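Local coordinates for catalase (Bacillus pumilus, PDB 4QOL), which breaks hydrogen peroxide down to water and oxygen at a buried heme and also shows peroxidase-like reactivity toward phenolic substrates, at residues A[50-54]-A[308-314]; A[425-430]-A[466-470]; A[441-445]-A[473-478]. All coordinates share one frame; numbering follows the deposited sequence.

Contact 1 of 3, residues A[50-54]-A[308-314]. With HEM (protoporphyrin IX containing Fe), chain E.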
loop_
_atom_site.group_PDB
_atom_site.type_symbol
_atom_site.label_atom_id
_atom_site.label_comp_id
_atom_site.label_asym_id
_atom_site.label_seq_id
_atom_site.Cartn_x
_atom_site.Cartn_y
_atom_site.Cartn_z
ATOM N N ARG A 50 2.716 -9.699 6.995
ATOM C CA ARG A 50 3.561 -8.674 7.599
ATOM C C ARG A 50 3.210 -7.278 7.130
ATOM O O ARG A 50 2.897 -7.040 5.968
ATOM C CB ARG A 50 5.075 -8.985 7.233
ATOM C CG ARG A 50 5.579 -10.301 7.734
ATOM C CD ARG A 50 5.591 -10.497 9.239
ATOM N NE ARG A 50 5.958 -11.886 9.421
ATOM C CZ ARG A 50 5.138 -12.878 9.729
ATOM N NH1 ARG A 50 3.814 -12.722 9.983
ATOM N NH2 ARG A 50 5.638 -14.107 9.620
ATOM N N ILE A 51 3.354 -6.332 8.052
ATOM C CA ILE A 51 3.254 -4.918 7.754
ATOM C C ILE A 51 4.563 -4.230 8.217
ATOM O O ILE A 51 5.342 -4.847 8.969
ATOM C CB ILE A 51 2.028 -4.304 8.507
ATOM C CG1 ILE A 51 2.179 -4.371 10.047
ATOM C CG2 ILE A 51 0.755 -4.981 8.016
ATOM C CD1 ILE A 51 1.094 -3.570 10.804
ATOM N N PRO A 52 4.772 -2.990 7.817
ATOM C CA PRO A 52 6.076 -2.378 8.222
ATOM C C PRO A 52 6.173 -2.279 9.721
ATOM O O PRO A 52 5.190 -2.030 10.367
ATOM C CB PRO A 52 6.079 -0.993 7.561
ATOM C CG PRO A 52 5.032 -1.096 6.462
ATOM C CD PRO A 52 4.001 -2.095 6.967
ATOM N N GLU A 53 7.351 -2.528 10.253
ATOM C CA GLU A 53 7.585 -2.262 11.665
ATOM C C GLU A 53 7.645 -0.760 11.901
ATOM O O GLU A 53 7.872 0.035 10.978
ATOM C CB GLU A 53 8.867 -2.970 12.196
ATOM C CG GLU A 53 10.147 -2.299 11.820
ATOM C CD GLU A 53 11.386 -3.038 12.292
ATOM O OE1 GLU A 53 11.352 -4.306 12.587
ATOM O OE2 GLU A 53 12.513 -2.394 12.256
ATOM N N ARG A 54 7.515 -0.388 13.175
ATOM C CA ARG A 54 7.703 1.017 13.529
ATOM C C ARG A 54 9.089 1.532 13.162
ATOM O O ARG A 54 10.045 0.835 13.320
ATOM C CB ARG A 54 7.554 1.221 15.055
ATOM C CG ARG A 54 6.147 0.900 15.574
ATOM C CD ARG A 54 6.196 0.713 17.095
ATOM N NE ARG A 54 4.833 0.616 17.614
ATOM C CZ ARG A 54 4.036 -0.462 17.502
ATOM N NH1 ARG A 54 4.428 -1.524 16.855
ATOM N NH2 ARG A 54 2.750 -0.436 18.026
ATOM N N PHE A 308 -0.098 -9.312 17.476
ATOM C CA PHE A 308 -0.134 -8.472 16.258
ATOM C C PHE A 308 -1.287 -7.442 16.319
ATOM O O PHE A 308 -1.100 -6.254 16.024
ATOM C CB PHE A 308 -0.248 -9.341 15.011
ATOM C CG PHE A 308 -0.363 -8.576 13.733
ATOM C CD1 PHE A 308 0.755 -8.180 13.043
ATOM C CD2 PHE A 308 -1.604 -8.168 13.266
ATOM C CE1 PHE A 308 0.615 -7.414 11.876
ATOM C CE2 PHE A 308 -1.741 -7.439 12.068
ATOM C CZ PHE A 308 -0.652 -7.047 11.387
ATOM N N ALA A 309 -2.489 -7.934 16.570
ATOM C CA ALA A 309 -3.650 -7.147 16.378
ATOM C C ALA A 309 -3.685 -5.976 17.364
ATOM O O ALA A 309 -4.253 -4.924 17.063
ATOM C CB ALA A 309 -4.949 -7.990 16.490
ATOM N N GLU A 310 -3.142 -6.203 18.562
ATOM C CA GLU A 310 -3.223 -5.246 19.676
ATOM C C GLU A 310 -1.904 -4.547 19.919
ATOM O O GLU A 310 -1.854 -3.341 19.864
ATOM C CB GLU A 310 -3.708 -5.980 20.934
ATOM C CG GLU A 310 -5.135 -6.501 20.770
ATOM C CD GLU A 310 -5.541 -7.436 21.851
ATOM O OE1 GLU A 310 -5.662 -6.947 22.973
ATOM O OE2 GLU A 310 -5.700 -8.663 21.578
ATOM N N THR A 311 -0.819 -5.270 20.097
ATOM C CA THR A 311 0.463 -4.606 20.374
ATOM C C THR A 311 1.129 -4.067 19.092
ATOM O O THR A 311 1.503 -2.886 19.040
ATOM C CB THR A 311 1.399 -5.503 21.181
ATOM O OG1 THR A 311 0.739 -5.905 22.388
ATOM C CG2 THR A 311 2.689 -4.842 21.502
ATOM N N GLU A 312 1.220 -4.907 18.063
ATOM C CA GLU A 312 1.911 -4.473 16.861
ATOM C C GLU A 312 1.140 -3.336 16.199
ATOM O O GLU A 312 1.753 -2.381 15.741
ATOM C CB GLU A 312 2.206 -5.624 15.926
ATOM C CG GLU A 312 3.043 -5.180 14.747
ATOM C CD GLU A 312 4.480 -4.787 15.117
ATOM O OE1 GLU A 312 5.084 -4.046 14.339
ATOM O OE2 GLU A 312 4.992 -5.262 16.162
ATOM N N GLN A 313 -0.195 -3.399 16.200
ATOM C CA GLN A 313 -0.995 -2.386 15.499
ATOM C C GLN A 313 -1.371 -1.147 16.409
ATOM O O GLN A 313 -2.003 -0.281 15.915
ATOM C CB GLN A 313 -2.320 -2.975 15.004
ATOM C CG GLN A 313 -2.193 -3.858 13.766
ATOM C CD GLN A 313 -3.506 -4.241 13.156
ATOM O OE1 GLN A 313 -3.681 -4.134 11.925
ATOM N NE2 GLN A 313 -4.414 -4.683 13.969
ATOM N N ALA A 314 -0.990 -1.131 17.682
ATOM C CA ALA A 314 -1.174 0.007 18.519
ATOM C C ALA A 314 -0.530 1.246 17.981
ATOM O O ALA A 314 0.644 1.266 17.557
ATOM C CB ALA A 314 -0.752 -0.266 19.937
HETATM C CHA HEM E . 7.592 5.782 18.312
HETATM C CHB HEM E . 8.839 9.792 15.883
HETATM C CHC HEM E . 10.764 11.640 20.088
HETATM C CHD HEM E . 8.814 7.903 22.478
HETATM C C1A HEM E . 7.802 6.698 17.293
HETATM C C2A HEM E . 7.467 6.500 15.915
HETATM C C3A HEM E . 7.815 7.628 15.238
HETATM C C4A HEM E . 8.356 8.519 16.184
HETATM C CMA HEM E . 7.632 8.033 13.804
HETATM C CAA HEM E . 6.803 5.274 15.375
HETATM C CBA HEM E . 5.352 5.318 15.897
HETATM C CGA HEM E . 4.509 4.258 15.294
HETATM O O1A HEM E . 3.399 4.027 15.815
HETATM O O2A HEM E . 4.843 3.683 14.232
HETATM C C1B HEM E . 9.487 10.599 16.860
HETATM C C2B HEM E . 10.040 11.878 16.537
HETATM C C3B HEM E . 10.594 12.398 17.678
HETATM C C4B HEM E . 10.329 11.439 18.761
HETATM C CMB HEM E . 9.995 12.509 15.169
HETATM C CAB HEM E . 11.251 13.689 17.892
HETATM C CBB HEM E . 11.115 14.649 16.974
HETATM C C1C HEM E . 10.386 10.771 21.112
HETATM C C2C HEM E . 10.425 11.105 22.446
HETATM C C3C HEM E . 9.901 10.043 23.117
HETATM C C4C HEM E . 9.457 9.075 22.187
HETATM C CMC HEM E . 11.050 12.371 22.993
HETATM C CAC HEM E . 9.645 9.992 24.517
HETATM C CBC HEM E . 9.445 11.140 25.142
HETATM C C1D HEM E . 8.334 7.042 21.480
HETATM C C2D HEM E . 7.728 5.753 21.818
HETATM C C3D HEM E . 7.407 5.131 20.679
HETATM C C4D HEM E . 7.811 6.064 19.632
HETATM C CMD HEM E . 7.560 5.276 23.230
HETATM C CAD HEM E . 6.744 3.788 20.507
HETATM C CBD HEM E . 5.230 4.026 20.712
HETATM C CGD HEM E . 4.621 2.663 20.567
HETATM O O1D HEM E . 4.642 1.936 21.554
HETATM O O2D HEM E . 4.107 2.275 19.484
HETATM N NA HEM E . 8.333 7.980 17.464
HETATM N NB HEM E . 9.691 10.410 18.177
HETATM N NC HEM E . 9.730 9.571 20.948
HETATM N ND HEM E . 8.368 7.203 20.162
HETATM FE FE HEM E . 9.007 8.745 19.214
HETATM O O HOH W 1 5.648 -5.281 11.879
HETATM O O HOH W 2 3.690 -2.207 12.689
HETATM O O HOH W 3 7.033 -2.478 15.462
#
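R54 carries the heme side of this contact: its guanidinium binds one heme propionate through NE and the C-terminal end of helix 307-312 through its two terminal nitrogens. In the catalase fold the loop 50-54 thus joins the propionate edge of the heme pocket to that helix. NE meets HEM O2D at 2.6 Å (N-H...O 152°), while NH2 donates to T311 O at 2.9 Å, in the plane of that carbonyl, and both NH1 and NH2 make weak bonds to E312 O. The extended chain from CG to NE lets R54 span these partners. R94, R347 and Q344 also hydrogen-bond the heme. The E312 side chain runs alongside R54 with the reverse heading; R54 NH1 and E312 OE1 make a long salt bridge of 3.6 Å, the planes 89° apart, and K102 pairs with E312 OE2. Nearer the start of the loop, I51 CG1 and CD1 meet F308 CE1 and CZ obliquely, beside F372 of the second subunit. Three waters fill in between loop and helix, all donating to E312 OE1: one also donates to I51 O, one to P52 O, and the third, 2.7 Å from E312 OE1, accepts from R54 N and R54 NH1.

Contact 2 of 3, residues A[425-430]-A[466-470]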
loop_
_atom_site.group_PDB
_atom_site.type_symbol
_atom_site.label_atom_id
_atom_site.label_comp_id
_atom_site.label_asym_id
_atom_site.label_seq_id
_atom_site.Cartn_x
_atom_site.Cartn_y
_atom_site.Cartn_z
ATOM N N ALA A 425 24.087 18.532 32.704
ATOM C CA ALA A 425 24.904 17.316 32.554
ATOM C C ALA A 425 25.908 17.246 33.709
ATOM O O ALA A 425 26.134 16.171 34.240
ATOM C CB ALA A 425 25.622 17.301 31.243
ATOM N N GLY A 426 26.489 18.370 34.047
ATOM C CA GLY A 426 27.438 18.417 35.176
ATOM C C GLY A 426 26.702 18.122 36.482
ATOM O O GLY A 426 27.244 17.439 37.364
ATOM N N GLU A 427 25.495 18.681 36.652
ATOM C CA GLU A 427 24.732 18.422 37.864
ATOM C C GLU A 427 24.356 16.984 38.005
ATOM O O GLU A 427 24.452 16.407 39.096
ATOM C CB GLU A 427 23.471 19.343 37.913
ATOM C CG GLU A 427 23.812 20.821 37.976
ATOM C CD GLU A 427 22.632 21.759 37.797
ATOM O OE1 GLU A 427 22.726 22.914 38.314
ATOM O OE2 GLU A 427 21.622 21.451 37.082
ATOM N N LYS A 428 24.012 16.339 36.874
ATOM C CA LYS A 428 23.705 14.914 36.892
ATOM C C LYS A 428 24.927 14.112 37.247
ATOM O O LYS A 428 24.859 13.249 38.145
ATOM C CB LYS A 428 23.121 14.446 35.550
ATOM C CG LYS A 428 22.667 12.996 35.555
ATOM C CD LYS A 428 21.561 12.697 36.541
ATOM C CE LYS A 428 21.196 11.199 36.463
ATOM N NZ LYS A 428 20.173 10.868 37.481
ATOM N N TYR A 429 26.048 14.421 36.607
ATOM C CA TYR A 429 27.312 13.725 36.909
ATOM C C TYR A 429 27.610 13.763 38.409
ATOM O O TYR A 429 27.885 12.765 39.070
ATOM C CB TYR A 429 28.486 14.380 36.156
ATOM C CG TYR A 429 29.836 13.749 36.527
ATOM C CD1 TYR A 429 30.176 12.504 36.024
ATOM C CD2 TYR A 429 30.739 14.385 37.360
ATOM C CE1 TYR A 429 31.398 11.876 36.332
ATOM C CE2 TYR A 429 31.950 13.778 37.672
ATOM C CZ TYR A 429 32.276 12.543 37.152
ATOM O OH TYR A 429 33.542 11.934 37.452
ATOM N N ARG A 430 27.531 14.967 38.959
ATOM C CA ARG A 430 27.876 15.130 40.365
ATOM C C ARG A 430 26.907 14.459 41.300
ATOM O O ARG A 430 27.279 14.162 42.431
ATOM C CB ARG A 430 28.040 16.587 40.715
ATOM C CG ARG A 430 29.260 17.190 40.086
ATOM C CD ARG A 430 29.471 18.633 40.533
ATOM N NE ARG A 430 28.448 19.542 40.010
ATOM C CZ ARG A 430 28.505 20.201 38.854
ATOM N NH1 ARG A 430 29.510 20.052 37.974
ATOM N NH2 ARG A 430 27.552 21.057 38.580
ATOM N N ALA A 466 30.775 19.963 30.922
ATOM C CA ALA A 466 29.763 19.572 31.925
ATOM C C ALA A 466 30.403 19.573 33.320
ATOM O O ALA A 466 29.908 20.215 34.249
ATOM C CB ALA A 466 29.189 18.191 31.593
ATOM N N ASP A 467 31.510 18.885 33.462
ATOM C CA ASP A 467 32.206 18.814 34.759
ATOM C C ASP A 467 33.672 18.385 34.520
ATOM O O ASP A 467 33.942 17.421 33.820
ATOM C CB ASP A 467 31.444 17.867 35.714
ATOM C CG ASP A 467 32.141 17.653 37.061
ATOM O OD1 ASP A 467 33.192 16.964 37.099
ATOM O OD2 ASP A 467 31.656 18.197 38.062
ATOM N N GLU A 468 34.628 19.152 35.070
ATOM C CA GLU A 468 36.057 18.891 34.755
ATOM C C GLU A 468 36.520 17.521 35.199
ATOM O O GLU A 468 37.349 16.950 34.517
ATOM C CB GLU A 468 37.052 19.896 35.378
ATOM C CG GLU A 468 36.899 20.251 36.861
ATOM C CD GLU A 468 37.976 21.248 37.340
ATOM O OE1 GLU A 468 39.059 21.338 36.699
ATOM O OE2 GLU A 468 37.760 21.947 38.363
ATOM N N ASP A 469 35.996 17.007 36.324
ATOM C CA ASP A 469 36.328 15.666 36.803
ATOM C C ASP A 469 35.789 14.568 35.836
ATOM O O ASP A 469 36.515 13.649 35.462
ATOM C CB ASP A 469 35.771 15.434 38.214
ATOM C CG ASP A 469 36.159 14.061 38.804
ATOM O OD1 ASP A 469 37.391 13.801 39.031
ATOM O OD2 ASP A 469 35.251 13.221 39.099
ATOM N N TYR A 470 34.521 14.735 35.424
ATOM C CA TYR A 470 33.895 13.885 34.408
ATOM C C TYR A 470 34.801 13.804 33.193
ATOM O O TYR A 470 35.190 12.715 32.772
ATOM C CB TYR A 470 32.542 14.551 34.118
ATOM C CG TYR A 470 31.536 13.838 33.181
ATOM C CD1 TYR A 470 31.760 12.566 32.672
ATOM C CD2 TYR A 470 30.311 14.455 32.903
ATOM C CE1 TYR A 470 30.853 11.961 31.855
ATOM C CE2 TYR A 470 29.382 13.842 32.094
ATOM C CZ TYR A 470 29.648 12.593 31.578
ATOM O OH TYR A 470 28.667 11.962 30.797
HETATM O O HOH W 4 27.409 21.952 35.857
HETATM O O HOH W 5 30.743 21.953 36.257
#
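Y429 and Y470 set their rings near parallel, the planes only 1° apart but slid sideways past one another. With centroids 4.5 Å apart the rings barely overlap; instead Y470 CB sits over the middle of the Y429 ring, a CH-pi contact of 3.4 Å to the centroid, and Y429 CD1 lies over the rim of the Y470 face. With CG anti to its backbone N (chi1 176°), Y429 reaches across the start of helix 468-478, and its hydroxyl donates to D469 OD2 at 2.7 Å, approaching from above the carboxylate plane.

D467 divides its oxygens between two tasks. OD2 takes a nearly straight bond from R430 NH1 (2.8 Å, 165°), lying in the guanidinium plane and using the anti lone pair, to form a salt bridge. D467 is also the N-cap residue of helix 468-478: its OD1 accepts from Y470 N at 3.1 Å and more weakly from D469 N, and therefore positions the backbone that presents Y470 to Y429. The R430 guanidinium lies over G426 O of its own helix, and one water bridges R430 NH1 and A466 O, accepting from the first and donating to the second.

Close backbone approach completes the contact. G426, without a side chain, brings its CA to 3.2 Å from A466 O in a CA-H...O contact, and the methyls of A425 and A466 touch beside it.

The segments join helix 423-431 to the turn between helices 453-466 and 468-478 in the C-terminal helical region. Y470 runs on to L440, I441 and L444 of helix 434-448 and hydrogen-bonds T179 of helix 175-181, while A425 packs on T175 and T179 of that same helix.

Contact 3 of 3, residues A[441-445]-A[473-478]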
loop_
_atom_site.group_PDB
_atom_site.type_symbol
_atom_site.label_atom_id
_atom_site.label_comp_id
_atom_site.label_asym_id
_atom_site.label_seq_id
_atom_site.Cartn_x
_atom_site.Cartn_y
_atom_site.Cartn_z
ATOM N N ILE A 441 31.790 6.071 33.440
ATOM C CA ILE A 441 33.073 6.237 32.729
ATOM C C ILE A 441 33.442 4.934 31.997
ATOM O O ILE A 441 33.899 4.960 30.865
ATOM C CB ILE A 441 34.208 6.642 33.714
ATOM C CG1 ILE A 441 33.930 8.024 34.314
ATOM C CG2 ILE A 441 35.562 6.603 33.024
ATOM C CD1 ILE A 441 33.859 9.147 33.283
ATOM N N LYS A 442 33.198 3.809 32.635
ATOM C CA LYS A 442 33.425 2.489 32.023
ATOM C C LYS A 442 32.576 2.301 30.739
ATOM O O LYS A 442 33.047 1.857 29.718
ATOM C CB LYS A 442 33.026 1.438 33.060
ATOM C CG LYS A 442 33.064 -0.001 32.569
ATOM C CD LYS A 442 32.406 -0.914 33.593
ATOM C CE LYS A 442 32.811 -2.365 33.352
ATOM N NZ LYS A 442 32.092 -2.955 32.185
ATOM N N ASN A 443 31.290 2.682 30.831
ATOM C CA ASN A 443 30.350 2.466 29.694
ATOM C C ASN A 443 30.670 3.397 28.533
ATOM O O ASN A 443 30.708 2.990 27.382
ATOM C CB ASN A 443 28.931 2.721 30.156
ATOM C CG ASN A 443 28.449 1.727 31.184
ATOM O OD1 ASN A 443 28.971 0.619 31.290
ATOM N ND2 ASN A 443 27.380 2.097 31.911
ATOM N N LEU A 444 31.033 4.641 28.865
ATOM C CA LEU A 444 31.496 5.597 27.846
ATOM C C LEU A 444 32.779 5.181 27.191
ATOM O O LEU A 444 32.932 5.262 25.996
ATOM C CB LEU A 444 31.650 7.002 28.424
ATOM C CG LEU A 444 30.357 7.766 28.724
ATOM C CD1 LEU A 444 30.696 8.987 29.543
ATOM C CD2 LEU A 444 29.615 8.192 27.460
ATOM N N THR A 445 33.732 4.705 28.001
ATOM C CA THR A 445 35.021 4.291 27.455
ATOM C C THR A 445 34.874 3.142 26.470
ATOM O O THR A 445 35.482 3.139 25.378
ATOM C CB THR A 445 35.996 3.904 28.634
ATOM O OG1 THR A 445 36.215 5.048 29.481
ATOM C CG2 THR A 445 37.288 3.366 28.122
ATOM N N ARG A 473 38.472 12.259 33.887
ATOM C CA ARG A 473 38.358 10.837 34.126
ATOM C C ARG A 473 38.163 10.084 32.833
ATOM O O ARG A 473 38.748 9.017 32.621
ATOM C CB ARG A 473 37.220 10.506 35.111
ATOM C CG ARG A 473 37.594 10.815 36.547
ATOM C CD ARG A 473 36.473 10.654 37.558
ATOM N NE ARG A 473 36.152 9.273 37.827
ATOM C CZ ARG A 473 35.533 8.846 38.929
ATOM N NH1 ARG A 473 35.141 9.676 39.868
ATOM N NH2 ARG A 473 35.267 7.562 39.066
ATOM N N LEU A 474 37.342 10.643 31.942
ATOM C CA LEU A 474 37.090 9.934 30.668
ATOM C C LEU A 474 38.304 9.972 29.773
ATOM O O LEU A 474 38.682 8.943 29.164
ATOM C CB LEU A 474 35.866 10.607 29.974
ATOM C CG LEU A 474 34.982 9.863 29.019
ATOM C CD1 LEU A 474 34.556 10.761 27.823
ATOM C CD2 LEU A 474 35.300 8.433 28.667
ATOM N N ALA A 475 38.973 11.136 29.724
ATOM C CA ALA A 475 40.228 11.273 28.956
ATOM C C ALA A 475 41.230 10.254 29.444
ATOM O O ALA A 475 41.913 9.605 28.638
ATOM C CB ALA A 475 40.777 12.696 29.021
ATOM N N ASP A 476 41.329 10.137 30.759
ATOM C CA ASP A 476 42.309 9.254 31.371
ATOM C C ASP A 476 42.030 7.826 30.970
ATOM O O ASP A 476 42.923 7.068 30.571
ATOM C CB ASP A 476 42.247 9.382 32.902
ATOM C CG ASP A 476 42.817 10.725 33.427
ATOM O OD1 ASP A 476 43.413 11.524 32.657
ATOM O OD2 ASP A 476 42.726 10.939 34.652
ATOM N N SER A 477 40.759 7.440 31.070
ATOM C CA SER A 477 40.345 6.052 30.826
ATOM C C SER A 477 40.533 5.681 29.338
ATOM O O SER A 477 40.940 4.569 28.982
ATOM C CB SER A 477 38.912 5.898 31.350
ATOM O OG SER A 477 38.407 4.603 31.081
ATOM N N LEU A 478 40.352 6.664 28.461
ATOM C CA LEU A 478 40.636 6.520 27.029
ATOM C C LEU A 478 42.119 6.663 26.579
ATOM O O LEU A 478 42.415 6.477 25.385
ATOM C CB LEU A 478 39.729 7.470 26.219
ATOM C CG LEU A 478 38.267 7.080 26.144
ATOM C CD1 LEU A 478 37.464 8.297 25.684
ATOM C CD2 LEU A 478 38.024 5.865 25.241
#
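Helices 434-448 and 468-478 meet here with their short segments crossing at -53° and their axes 9.7 Å apart at closest approach. Both run in broadly the same sense, and the nearest CA pairs are I441 with L474 and T445 with L478, one helical turn on along each segment.

T445 and S477 form the polar link between the two helices. A chi1 of 177° swings the S477 hydroxyl off the backbone N and out toward T445, where OG donates to T445 OG1 at 2.8 Å. T445 OG1 in turn donates to I441 O at 2.7 Å, one turn back in its own helix, from above the carbonyl plane; T445 N reaches the same oxygen from the opposite face. This chain of two hydrogen bonds gives the threonine hydroxyl both an acceptor and a donor, which should hold it in its rotamer.

Apolar groups pack around these bonds. I441 sends its two branches to different places: CG2 touches S477 CB at 3.8 Å, whereas CD1 rests near the CB atoms of R473 and L474. L474 turns CD2 toward helix 434-448, where it meets L444 CB at 3.9 Å and lies beside T445 OG1. One turn farther, L478 CD2 packs on the methyl CG2 of T445 at 3.9 Å and comes within 3.7 Å of T445 O. The charged end of R473 turns to E434, at the start of helix 434-448, in a salt bridge.

The contact is plain helix packing in the C-terminal helical region. Helix 453-466 joins it through I460 and F463, which touch L474, and L448 at the end of helix 434-448 touches both L474 and L478.

How the contacts relate
Contact 1 belongs to the catalase core at the heme, whereas contacts 2 and 3 both lie in the C-terminal helical region. The centre of contact 1 is about 41 Å from that of contact 2 and about 40 Å from that of contact 3, and the nearest atoms are still about 27 and 24 Å away, so neither helical contact touches the R54 site. Contacts 2 and 3 have centres about 13 Å apart and share helix 468-478, whose N-terminal end meets helix 423-431 and whose later turns meet helix 434-448. They touch directly: Y429 OH lies 3.2 Å from R473 CD, and Y470 CE1 packs 3.8 Å from L444 CD1.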